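Local coordinates for Two-component system response regulator/GGDEF domain protein (Aeromonas salmonicida, PDB 3LUF) that probably makes cyclic di-GMP from two GTP as a full-length GGDEF protein, here represented by its two magnesium-binding receiver domains, at residues K6-E11 and K68-R73; E126-D131 and L161-Q166; R145-Q150 and E233-R238; D183-V188 and R211-R216. All coordinates share one frame; numbering follows the deposited sequence.

Interaction 1: residues K6-E11 and K68-R73; sequences KILIVE and KVLLER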
# COMPACT_ATOMS: atom_id res chain seq x y z
N LYS B 6 -22.21 16.54 -0.96
CA LYS B 6 -21.93 17.79 -0.25
C LYS B 6 -21.17 17.51 1.05
O LYS B 6 -21.37 16.47 1.68
CB LYS B 6 -23.24 18.53 0.03
CG LYS B 6 -23.03 20.01 0.34
CD LYS B 6 -24.15 20.89 -0.20
CE LYS B 6 -25.51 20.40 0.24
NZ LYS B 6 -26.44 21.54 0.10
N ILE B 7 -20.28 18.42 1.45
CA ILE B 7 -19.68 18.30 2.80
C ILE B 7 -19.95 19.55 3.62
O ILE B 7 -20.21 20.61 3.06
CB ILE B 7 -18.16 17.97 2.82
CG1 ILE B 7 -17.35 19.10 2.19
CG2 ILE B 7 -17.88 16.60 2.13
CD1 ILE B 7 -16.05 19.33 2.83
N LEU B 8 -19.91 19.38 4.93
CA LEU B 8 -20.15 20.47 5.88
C LEU B 8 -18.82 20.71 6.61
O LEU B 8 -18.18 19.78 7.08
CB LEU B 8 -21.22 20.01 6.89
CG LEU B 8 -21.46 21.03 8.04
CD1 LEU B 8 -22.03 22.29 7.43
CD2 LEU B 8 -22.40 20.45 9.11
N ILE B 9 -18.47 21.98 6.74
CA ILE B 9 -17.29 22.40 7.51
C ILE B 9 -17.79 23.35 8.58
O ILE B 9 -18.48 24.32 8.26
CB ILE B 9 -16.24 23.10 6.60
CG1 ILE B 9 -15.75 22.14 5.51
CG2 ILE B 9 -15.01 23.55 7.44
CD1 ILE B 9 -14.83 22.84 4.49
N VAL B 10 -17.48 23.06 9.84
CA VAL B 10 -17.78 24.02 10.91
C VAL B 10 -16.47 24.30 11.64
O VAL B 10 -15.93 23.44 12.34
CB VAL B 10 -18.85 23.47 11.89
CG1 VAL B 10 -19.32 24.58 12.82
CG2 VAL B 10 -20.05 22.84 11.12
N GLU B 11 -15.95 25.50 11.42
CA GLU B 11 -14.62 25.88 11.86
C GLU B 11 -14.54 27.40 11.96
O GLU B 11 -14.79 28.11 10.99
CB GLU B 11 -13.58 25.38 10.83
CG GLU B 11 -12.16 25.97 11.02
CD GLU B 11 -11.53 25.63 12.37
OE1 GLU B 11 -11.17 24.46 12.58
OE2 GLU B 11 -11.31 26.56 13.19
N LYS B 68 -21.32 15.72 18.98
CA LYS B 68 -22.51 14.95 19.36
C LYS B 68 -23.76 15.48 18.68
O LYS B 68 -24.61 14.71 18.23
CB LYS B 68 -22.64 14.94 20.87
CG LYS B 68 -23.83 14.14 21.41
CD LYS B 68 -23.76 14.18 22.93
CE LYS B 68 -24.98 13.53 23.57
NZ LYS B 68 -24.95 13.79 25.03
N VAL B 69 -23.90 16.81 18.61
CA VAL B 69 -25.04 17.43 17.95
C VAL B 69 -25.16 16.97 16.51
O VAL B 69 -26.23 16.60 16.05
CB VAL B 69 -24.97 18.97 18.01
CG1 VAL B 69 -26.00 19.61 17.10
CG2 VAL B 69 -25.17 19.45 19.47
N LEU B 70 -24.04 16.99 15.78
CA LEU B 70 -24.07 16.63 14.37
C LEU B 70 -24.20 15.12 14.15
O LEU B 70 -24.91 14.69 13.26
CB LEU B 70 -22.87 17.25 13.63
CG LEU B 70 -22.97 18.78 13.64
CD1 LEU B 70 -21.59 19.41 13.25
CD2 LEU B 70 -24.08 19.36 12.64
N LEU B 71 -23.53 14.33 14.97
CA LEU B 71 -23.70 12.87 14.92
C LEU B 71 -25.18 12.50 15.09
O LEU B 71 -25.71 11.63 14.37
CB LEU B 71 -22.88 12.19 16.00
CG LEU B 71 -21.37 12.15 15.76
CD1 LEU B 71 -20.64 11.65 16.96
CD2 LEU B 71 -21.02 11.27 14.55
N GLU B 72 -25.85 13.19 16.03
CA GLU B 72 -27.26 12.91 16.32
C GLU B 72 -28.18 13.35 15.21
O GLU B 72 -29.30 12.85 15.10
CB GLU B 72 -27.68 13.47 17.67
CG GLU B 72 -27.10 12.62 18.80
CD GLU B 72 -27.57 13.00 20.19
OE1 GLU B 72 -27.04 12.39 21.13
OE2 GLU B 72 -28.46 13.88 20.34
N ARG B 73 -27.70 14.25 14.35
CA ARG B 73 -28.42 14.63 13.14
C ARG B 73 -28.20 13.69 11.97
O ARG B 73 -28.76 13.89 10.90
CB ARG B 73 -28.09 16.06 12.74
CG ARG B 73 -28.86 17.06 13.55
CD ARG B 73 -28.66 18.41 12.95
NE ARG B 73 -28.53 19.42 13.98
CZ ARG B 73 -28.00 20.61 13.75
NH1 ARG B 73 -27.56 20.92 12.53
NH2 ARG B 73 -27.91 21.48 14.74
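Leu-70 reaches from the helix to Leu-8 and Val-10 of the strand, and only its end does the touching. Its CB points toward the strand but makes no contact there. CG is placed beside the backbone N and anti to the carbonyl carbon (chi1 -66°). This carries the two methyls forward as a fork. CD2 meets CD2 of Leu-8 at 4.1 Å, methyl against methyl, the two leucines extended toward each other tip to tip. CD1 of Leu-70 turns to Val-10 and lies 4.3 Å from its CG2. Leu-8 sends CG anti to the backbone N (chi1 174°), which points CD2 out at the helix.

The setting is the first CheY-like receiver domain, a five-stranded parallel sheet with helices on both faces. Strand 6-10 alternates its side chains. Leu-8 and Val-10 face helix 65-72, while Ile-7 and Ile-9 pack against helix 14-27. Leu-70 also touches Val-54 of the neighbouring strand 49-55, so it spans two strands.

Strand 6-10 leads into the acidic metal pocket, where Asp-12, Asp-55 and Thr-57 bind magnesium. The side chain of Val-10 comes within about 6 Å of that of Asp-55 at their nearest atoms. Glu-11, just beyond the strand, makes a salt bridge with Lys-103. Arg-73 NH1 donates a hydrogen bond to Ala-41 O.

Interaction 2: residues E126-D131 and L161-Q166; sequences EVLVVD and LATLEQ. Unlike the reference sequence in segment 161-166: Ala-162 (reference Thr).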
# COMPACT_ATOMS: atom_id res chain seq x y z
N GLU B 126 -18.51 -1.52 -3.37
CA GLU B 126 -18.82 -2.72 -2.57
C GLU B 126 -17.55 -3.55 -2.31
O GLU B 126 -16.74 -3.78 -3.23
CB GLU B 126 -19.86 -3.60 -3.29
CG GLU B 126 -21.16 -2.83 -3.54
CD GLU B 126 -22.22 -3.70 -4.22
OE1 GLU B 126 -22.48 -4.81 -3.72
OE2 GLU B 126 -22.80 -3.24 -5.24
N VAL B 127 -17.38 -3.91 -1.05
CA VAL B 127 -16.23 -4.70 -0.62
C VAL B 127 -16.68 -5.91 0.18
O VAL B 127 -17.80 -5.95 0.68
CB VAL B 127 -15.26 -3.84 0.20
CG1 VAL B 127 -14.88 -2.60 -0.55
CG2 VAL B 127 -15.87 -3.53 1.63
N LEU B 128 -15.79 -6.90 0.30
CA LEU B 128 -16.17 -8.14 0.99
C LEU B 128 -15.14 -8.48 2.05
O LEU B 128 -13.93 -8.46 1.77
CB LEU B 128 -16.26 -9.30 -0.02
CG LEU B 128 -16.46 -10.74 0.49
CD1 LEU B 128 -17.72 -10.89 1.36
CD2 LEU B 128 -16.43 -11.77 -0.66
N VAL B 129 -15.59 -8.75 3.27
CA VAL B 129 -14.70 -9.21 4.35
C VAL B 129 -14.94 -10.71 4.57
O VAL B 129 -16.08 -11.11 4.76
CB VAL B 129 -14.97 -8.46 5.71
CG1 VAL B 129 -14.03 -8.99 6.80
CG2 VAL B 129 -14.81 -6.95 5.53
N VAL B 130 -13.87 -11.50 4.47
CA VAL B 130 -13.90 -12.97 4.68
C VAL B 130 -13.05 -13.30 5.90
O VAL B 130 -11.82 -13.11 5.92
CB VAL B 130 -13.35 -13.74 3.47
CG1 VAL B 130 -13.65 -15.23 3.62
CG2 VAL B 130 -13.98 -13.22 2.19
N ASP B 131 -13.70 -13.85 6.91
CA ASP B 131 -13.08 -14.05 8.21
C ASP B 131 -13.98 -14.99 8.97
O ASP B 131 -15.18 -14.76 9.03
CB ASP B 131 -13.04 -12.71 8.98
CG ASP B 131 -12.24 -12.78 10.27
OD1 ASP B 131 -12.06 -13.89 10.83
OD2 ASP B 131 -11.78 -11.72 10.73
N LEU B 161 -17.34 -17.13 -1.95
CA LEU B 161 -17.56 -17.40 -3.36
C LEU B 161 -19.00 -17.17 -3.75
O LEU B 161 -19.27 -16.55 -4.76
CB LEU B 161 -17.15 -18.82 -3.71
CG LEU B 161 -15.66 -19.12 -3.56
CD1 LEU B 161 -15.38 -20.59 -3.31
CD2 LEU B 161 -14.78 -18.57 -4.78
N ALA B 162 -19.93 -17.65 -2.91
CA ALA B 162 -21.36 -17.49 -3.15
C ALA B 162 -21.75 -16.02 -3.21
O ALA B 162 -22.50 -15.60 -4.08
CB ALA B 162 -22.16 -18.23 -2.04
N THR B 163 -21.21 -15.25 -2.27
CA THR B 163 -21.43 -13.81 -2.18
C THR B 163 -20.93 -13.07 -3.42
O THR B 163 -21.62 -12.23 -3.98
CB THR B 163 -20.87 -13.26 -0.84
OG1 THR B 163 -21.62 -13.84 0.21
CG2 THR B 163 -21.01 -11.74 -0.74
N LEU B 164 -19.73 -13.42 -3.86
CA LEU B 164 -19.16 -12.83 -5.08
C LEU B 164 -20.00 -13.13 -6.31
O LEU B 164 -20.19 -12.25 -7.18
CB LEU B 164 -17.72 -13.29 -5.28
CG LEU B 164 -16.73 -12.68 -4.27
CD1 LEU B 164 -15.35 -13.44 -4.25
CD2 LEU B 164 -16.48 -11.18 -4.51
N GLU B 165 -20.53 -14.36 -6.38
CA GLU B 165 -21.42 -14.74 -7.48
C GLU B 165 -22.65 -13.86 -7.47
O GLU B 165 -23.07 -13.37 -8.51
CB GLU B 165 -21.91 -16.18 -7.35
CG GLU B 165 -20.93 -17.24 -7.71
CD GLU B 165 -20.43 -17.15 -9.14
OE1 GLU B 165 -19.23 -17.37 -9.31
OE2 GLU B 165 -21.20 -16.85 -10.08
N GLN B 166 -23.22 -13.66 -6.28
CA GLN B 166 -24.47 -12.91 -6.12
C GLN B 166 -24.29 -11.39 -6.22
O GLN B 166 -25.24 -10.66 -6.55
CB GLN B 166 -25.14 -13.30 -4.80
CG GLN B 166 -25.70 -14.76 -4.78
CD GLN B 166 -26.76 -15.06 -5.89
OE1 GLN B 166 -27.67 -14.25 -6.14
NE2 GLN B 166 -26.66 -16.23 -6.53
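Leu-128, on strand 126-130 of the second receiver domain, packs against Thr-163 and Leu-164 of helix 157-166. The helix lies over the parallel sheet of a CheY-like fold. The strand sits between strands 150-154 and 172-176.

The contact between the two segments is apolar. With CG anti to the backbone N (chi1 172°), Leu-128 points out of the sheet, and its methyls part to different residues. CD2 rests in the branch of Leu-164: it is 3.7 Å from Leu-164 CG, 3.9 Å from Leu-164 CD2 and 4.1 Å from Leu-164 CD1. The two leucines meet at a slant, not end on. CD1 of Leu-128 goes to the methyl CG2 of Thr-163 at 4.0 Å. Ile-170 adds to this patch by touching both leucines. Leu-164 also leans on Leu-191 of helix 184-194, as does Leu-161.

Polar groups of the segments have partners away from the patch. Glu-126 OE1 is hydrogen-bonded to His-152 NE2, and Glu-165 OE1 makes a salt bridge with Arg-194. Thr-163 offers its two branches to different partners: CG2 faces Leu-128, while OG1 is hydrogen-bonded to Glu-159 O, one turn back in its own helix.

Interaction 3: residues R145-Q150 and E233-R238; sequences RKQLLQ and EELQCR. Unlike the reference sequence in segment 145-150: Gln-150 (reference Leu).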
# COMPACT_ATOMS: atom_id res chain seq x y z
N ARG B 145 -17.31 0.22 7.31
CA ARG B 145 -18.56 0.97 7.23
C ARG B 145 -18.35 2.44 7.64
O ARG B 145 -19.06 3.32 7.14
CB ARG B 145 -19.68 0.30 8.02
CG ARG B 145 -20.18 -0.95 7.34
CD ARG B 145 -21.36 -1.62 8.01
NE ARG B 145 -21.87 -2.61 7.06
CZ ARG B 145 -22.57 -3.69 7.38
NH1 ARG B 145 -22.86 -3.95 8.66
NH2 ARG B 145 -22.97 -4.52 6.43
N LYS B 146 -17.35 2.69 8.48
CA LYS B 146 -16.94 4.07 8.84
C LYS B 146 -16.07 4.73 7.76
O LYS B 146 -15.65 5.88 7.89
CB LYS B 146 -16.13 4.07 10.11
CG LYS B 146 -16.93 3.76 11.35
CD LYS B 146 -16.41 4.55 12.52
CE LYS B 146 -14.97 4.19 12.79
NZ LYS B 146 -14.33 5.23 13.64
N GLN B 147 -15.73 3.99 6.72
CA GLN B 147 -15.15 4.58 5.54
C GLN B 147 -16.27 4.82 4.49
O GLN B 147 -15.99 5.14 3.35
CB GLN B 147 -14.02 3.69 4.97
CG GLN B 147 -12.81 3.47 5.91
CD GLN B 147 -11.83 2.42 5.41
OE1 GLN B 147 -11.44 2.40 4.24
NE2 GLN B 147 -11.37 1.56 6.32
N LEU B 148 -17.53 4.64 4.90
CA LEU B 148 -18.72 4.76 4.04
C LEU B 148 -18.84 3.72 2.90
O LEU B 148 -19.65 3.88 1.98
CB LEU B 148 -18.89 6.20 3.51
CG LEU B 148 -19.01 7.27 4.61
CD1 LEU B 148 -19.18 8.60 3.92
CD2 LEU B 148 -20.22 7.00 5.56
N LEU B 149 -18.08 2.63 3.01
CA LEU B 149 -18.16 1.57 2.02
C LEU B 149 -19.42 0.72 2.23
O LEU B 149 -19.98 0.66 3.32
CB LEU B 149 -16.92 0.68 2.11
CG LEU B 149 -15.60 1.34 1.70
CD1 LEU B 149 -14.44 0.61 2.35
CD2 LEU B 149 -15.46 1.31 0.19
N GLN B 150 -19.85 0.07 1.15
CA GLN B 150 -20.86 -0.96 1.21
C GLN B 150 -20.16 -2.28 1.48
O GLN B 150 -19.40 -2.76 0.64
CB GLN B 150 -21.58 -1.00 -0.13
CG GLN B 150 -22.40 0.26 -0.39
CD GLN B 150 -23.12 0.17 -1.72
OE1 GLN B 150 -23.79 -0.83 -1.99
NE2 GLN B 150 -22.94 1.17 -2.57
N GLU B 233 -6.66 2.92 11.29
CA GLU B 233 -6.04 3.83 10.34
C GLU B 233 -5.16 3.07 9.34
O GLU B 233 -5.03 3.51 8.21
CB GLU B 233 -5.21 4.96 11.01
CG GLU B 233 -6.02 5.93 11.95
CD GLU B 233 -6.22 5.40 13.39
OE1 GLU B 233 -6.03 4.19 13.65
OE2 GLU B 233 -6.61 6.21 14.28
N GLU B 234 -4.53 1.98 9.78
CA GLU B 234 -3.75 1.13 8.90
C GLU B 234 -4.67 0.44 7.89
O GLU B 234 -4.41 0.49 6.68
CB GLU B 234 -2.94 0.12 9.69
CG GLU B 234 -1.76 0.80 10.40
CD GLU B 234 -1.02 -0.14 11.34
OE1 GLU B 234 0.18 0.13 11.61
OE2 GLU B 234 -1.63 -1.12 11.83
N LEU B 235 -5.80 -0.08 8.38
CA LEU B 235 -6.78 -0.72 7.51
C LEU B 235 -7.31 0.29 6.50
O LEU B 235 -7.35 -0.00 5.31
CB LEU B 235 -7.96 -1.34 8.31
CG LEU B 235 -9.12 -1.85 7.44
CD1 LEU B 235 -8.71 -3.05 6.60
CD2 LEU B 235 -10.31 -2.16 8.30
N GLN B 236 -7.73 1.45 6.99
CA GLN B 236 -8.19 2.53 6.11
C GLN B 236 -7.18 2.89 5.04
O GLN B 236 -7.56 3.01 3.89
CB GLN B 236 -8.57 3.78 6.90
CG GLN B 236 -8.90 4.99 6.01
CD GLN B 236 -9.57 6.13 6.80
OE1 GLN B 236 -10.69 6.54 6.51
NE2 GLN B 236 -8.89 6.59 7.84
N CYS B 237 -5.91 3.07 5.42
CA CYS B 237 -4.85 3.43 4.47
C CYS B 237 -4.72 2.36 3.38
O CYS B 237 -4.66 2.69 2.20
CB CYS B 237 -3.51 3.56 5.21
SG CYS B 237 -2.11 3.89 4.20
N ARG B 238 -4.69 1.10 3.79
CA ARG B 238 -4.51 0.02 2.79
C ARG B 238 -5.70 -0.06 1.81
O ARG B 238 -5.52 -0.27 0.59
CB ARG B 238 -4.38 -1.33 3.49
CG ARG B 238 -3.11 -1.45 4.29
CD ARG B 238 -1.96 -2.06 3.45
NE ARG B 238 -1.63 -1.33 2.23
CZ ARG B 238 -0.94 -0.19 2.18
NH1 ARG B 238 -0.53 0.40 3.31
NH2 ARG B 238 -0.70 0.39 1.01
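Gln-147 lays its side-chain amide against the backbone and inner side chain of Gln-236. NE2 of Gln-147 comes to 3.3 Å from Gln-236 CA and 3.6 Å from Gln-236 CB. The amide carbon follows, with CD of Gln-147 3.7 Å from Gln-236 CA. The amide of Gln-147 thus meets CA and CB of Gln-236. Both glutamines are extended beyond CG and pass each other at a slant, their amide planes 53° apart. On the other arm, OE1 of Gln-236 lies 3.8 Å from Gln-147 CG. Leu-235 adds a looser touch, its CG 4.2 Å from NE2 of Gln-147.

Segment 145-150 carries the loop between helix 134-145 and strand 150-154 of the second receiver domain. Residues Arg-145 to Leu-148 form a type I turn, closed by a bond of 3.0 Å from Leu-148 N to Arg-145 O. Helix 232-248, the last helix of this CheY-like fold, neighbours helix 134-145, where Leu-235 packs on Thr-140, Gln-143 and Leu-144.

The first receiver domain meets this site too, with Gln-236 NE2 hydrogen-bonded to Asp-99 OD2 and Lys-146 NZ to the carbonyls of Val-97 and Leu-98; separately, Gln-147 O accepts from Asn-122 ND2 at the end of helix 106-122. Another side of helix 232-248 faces the second subunit, where Glu-234 OE1 is hydrogen-bonded to Ser-214 and Asn-227 of that subunit, and Arg-238 forms salt bridges with Asp-224 of its own chain and Asp-224 of the second subunit.

Interaction 4: residues D183-V188 and R211-R216; sequences DGISLV and RGLSAR. With DMS (dimethyl sulfoxide), chain I.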
# COMPACT_ATOMS: atom_id res chain seq x y z
N ASP B 183 -8.32 -22.52 3.29
CA ASP B 183 -7.66 -21.38 3.87
C ASP B 183 -7.66 -20.20 2.94
O ASP B 183 -8.05 -20.32 1.78
CB ASP B 183 -6.27 -21.71 4.37
CG ASP B 183 -5.27 -22.06 3.28
OD1 ASP B 183 -5.11 -21.35 2.26
OD2 ASP B 183 -4.54 -23.04 3.47
N GLY B 184 -7.18 -19.06 3.44
CA GLY B 184 -7.19 -17.80 2.68
C GLY B 184 -6.40 -17.88 1.38
O GLY B 184 -6.80 -17.29 0.37
N ILE B 185 -5.24 -18.53 1.40
CA ILE B 185 -4.41 -18.55 0.21
C ILE B 185 -5.07 -19.40 -0.88
O ILE B 185 -5.04 -19.03 -2.06
CB ILE B 185 -2.96 -19.00 0.53
CG1 ILE B 185 -2.26 -17.92 1.34
CG2 ILE B 185 -2.16 -19.17 -0.75
CD1 ILE B 185 -1.11 -18.41 2.17
N SER B 186 -5.70 -20.50 -0.46
CA SER B 186 -6.49 -21.31 -1.38
C SER B 186 -7.64 -20.53 -2.00
O SER B 186 -7.91 -20.67 -3.19
CB SER B 186 -7.07 -22.52 -0.65
OG SER B 186 -6.03 -23.41 -0.35
N LEU B 187 -8.32 -19.72 -1.20
CA LEU B 187 -9.38 -18.88 -1.74
C LEU B 187 -8.78 -17.90 -2.75
O LEU B 187 -9.34 -17.66 -3.81
CB LEU B 187 -10.13 -18.13 -0.63
CG LEU B 187 -11.19 -17.11 -1.07
CD1 LEU B 187 -12.33 -17.75 -1.90
CD2 LEU B 187 -11.75 -16.44 0.19
N VAL B 188 -7.66 -17.28 -2.39
CA VAL B 188 -7.05 -16.35 -3.35
C VAL B 188 -6.68 -17.06 -4.67
O VAL B 188 -6.93 -16.54 -5.75
CB VAL B 188 -5.84 -15.67 -2.70
CG1 VAL B 188 -5.09 -14.88 -3.71
CG2 VAL B 188 -6.35 -14.74 -1.58
N ARG B 211 5.72 -18.77 8.77
CA ARG B 211 5.02 -19.34 7.60
C ARG B 211 5.08 -18.45 6.36
O ARG B 211 4.73 -18.91 5.25
CB ARG B 211 3.57 -19.71 7.95
CG ARG B 211 3.46 -20.89 8.90
CD ARG B 211 2.04 -21.01 9.44
NE ARG B 211 1.64 -19.79 10.14
CZ ARG B 211 0.41 -19.55 10.58
NH1 ARG B 211 -0.56 -20.45 10.41
NH2 ARG B 211 0.14 -18.40 11.20
N GLY B 212 5.54 -17.20 6.54
CA GLY B 212 5.74 -16.23 5.46
C GLY B 212 4.47 -15.98 4.65
O GLY B 212 4.48 -15.99 3.42
N LEU B 213 3.38 -15.74 5.37
CA LEU B 213 2.07 -15.75 4.74
C LEU B 213 1.85 -14.57 3.78
O LEU B 213 1.27 -14.75 2.70
CB LEU B 213 0.96 -15.94 5.77
CG LEU B 213 0.91 -17.29 6.51
CD1 LEU B 213 -0.03 -17.26 7.70
CD2 LEU B 213 0.58 -18.49 5.58
N SER B 214 2.30 -13.38 4.17
CA SER B 214 2.18 -12.22 3.28
C SER B 214 2.83 -12.48 1.93
O SER B 214 2.24 -12.20 0.89
CB SER B 214 2.77 -10.95 3.90
OG SER B 214 1.91 -10.42 4.87
N ALA B 215 4.04 -13.02 1.94
CA ALA B 215 4.73 -13.34 0.69
C ALA B 215 3.95 -14.36 -0.14
O ALA B 215 3.87 -14.25 -1.35
CB ALA B 215 6.16 -13.86 0.96
N ARG B 216 3.38 -15.36 0.52
CA ARG B 216 2.63 -16.39 -0.17
C ARG B 216 1.39 -15.78 -0.83
O ARG B 216 1.09 -16.06 -1.98
CB ARG B 216 2.22 -17.50 0.80
CG ARG B 216 3.33 -18.50 1.14
CD ARG B 216 2.80 -19.65 2.03
NE ARG B 216 1.72 -20.42 1.40
CZ ARG B 216 0.87 -21.22 2.06
NH1 ARG B 216 0.96 -21.35 3.38
NH2 ARG B 216 -0.08 -21.88 1.41
S DMS I . -6.49 -25.97 2.66
O DMS I . -6.99 -24.40 1.93
C1 DMS I . -4.71 -26.26 2.42
C2 DMS I . -6.52 -25.82 4.47
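The guanidinium of Arg-216 has the methyl CD1 of Ile-185 over the centre of one face, 3.4 Å from CZ. The two side chains cross at about a right angle. CG2 of Ile-185 sits nearer the end of the group, 4.0 Å from Arg-216 NH2. A bend in the arginine chain at chi3 (60°) helps to bring its flat end over the isoleucine. The guanidinium of Arg-211 has Leu-213 CD1 on one face, offset toward its rim. The other methyl of Leu-213, CD2, meets CD1 of Ile-185 at 3.8 Å.

Helices 184-194 and 213-219 belong to the second CheY-like receiver domain, and this contact joins their first turns. Val-188 and Ile-185 also touch Tyr-217 of the second helix. Tyr-177, between the magnesium ligands Asp-176 and Tyr-178 in sequence, packs on Ile-185 and Leu-213.

Asp-183 is the N-cap of helix 184-194. Its OD1 accepts from Ser-186 N at 2.9 Å, nearly straight at 168°. Its OD2 stays 5.0 Å from Arg-216 NH2, so their opposite charges may attract without touching. A dimethyl sulfoxide, probably from the crystallisation liquor, accepts through its O from Asp-183 N and Ser-186 OG, each at 2.7 Å.

How the interactions relate
Interaction 1 belongs to the first receiver domain; interactions 2, 3 and 4 belong to the second. Interactions 1 and 2 both set the first strand of a domain against a helix through methyl groups of branched side chains. The helices do not correspond: 65-72 follows the third strand of its domain, 157-166 the second. Interaction 1 is fully buried, interaction 2 only partly. In interaction 3, near the chain's centre, a glutamine amide lies on the aliphatic part of another, beside the border with the first domain. Interaction 4 pairs an exposed arginine with a buried isoleucine. Strand pairing between Val-127 and Gln-150 joins interactions 2 and 3. Interaction 2 touches interaction 4 through Leu-161 and Leu-187. Interactions 3 and 4 both reach the second subunit.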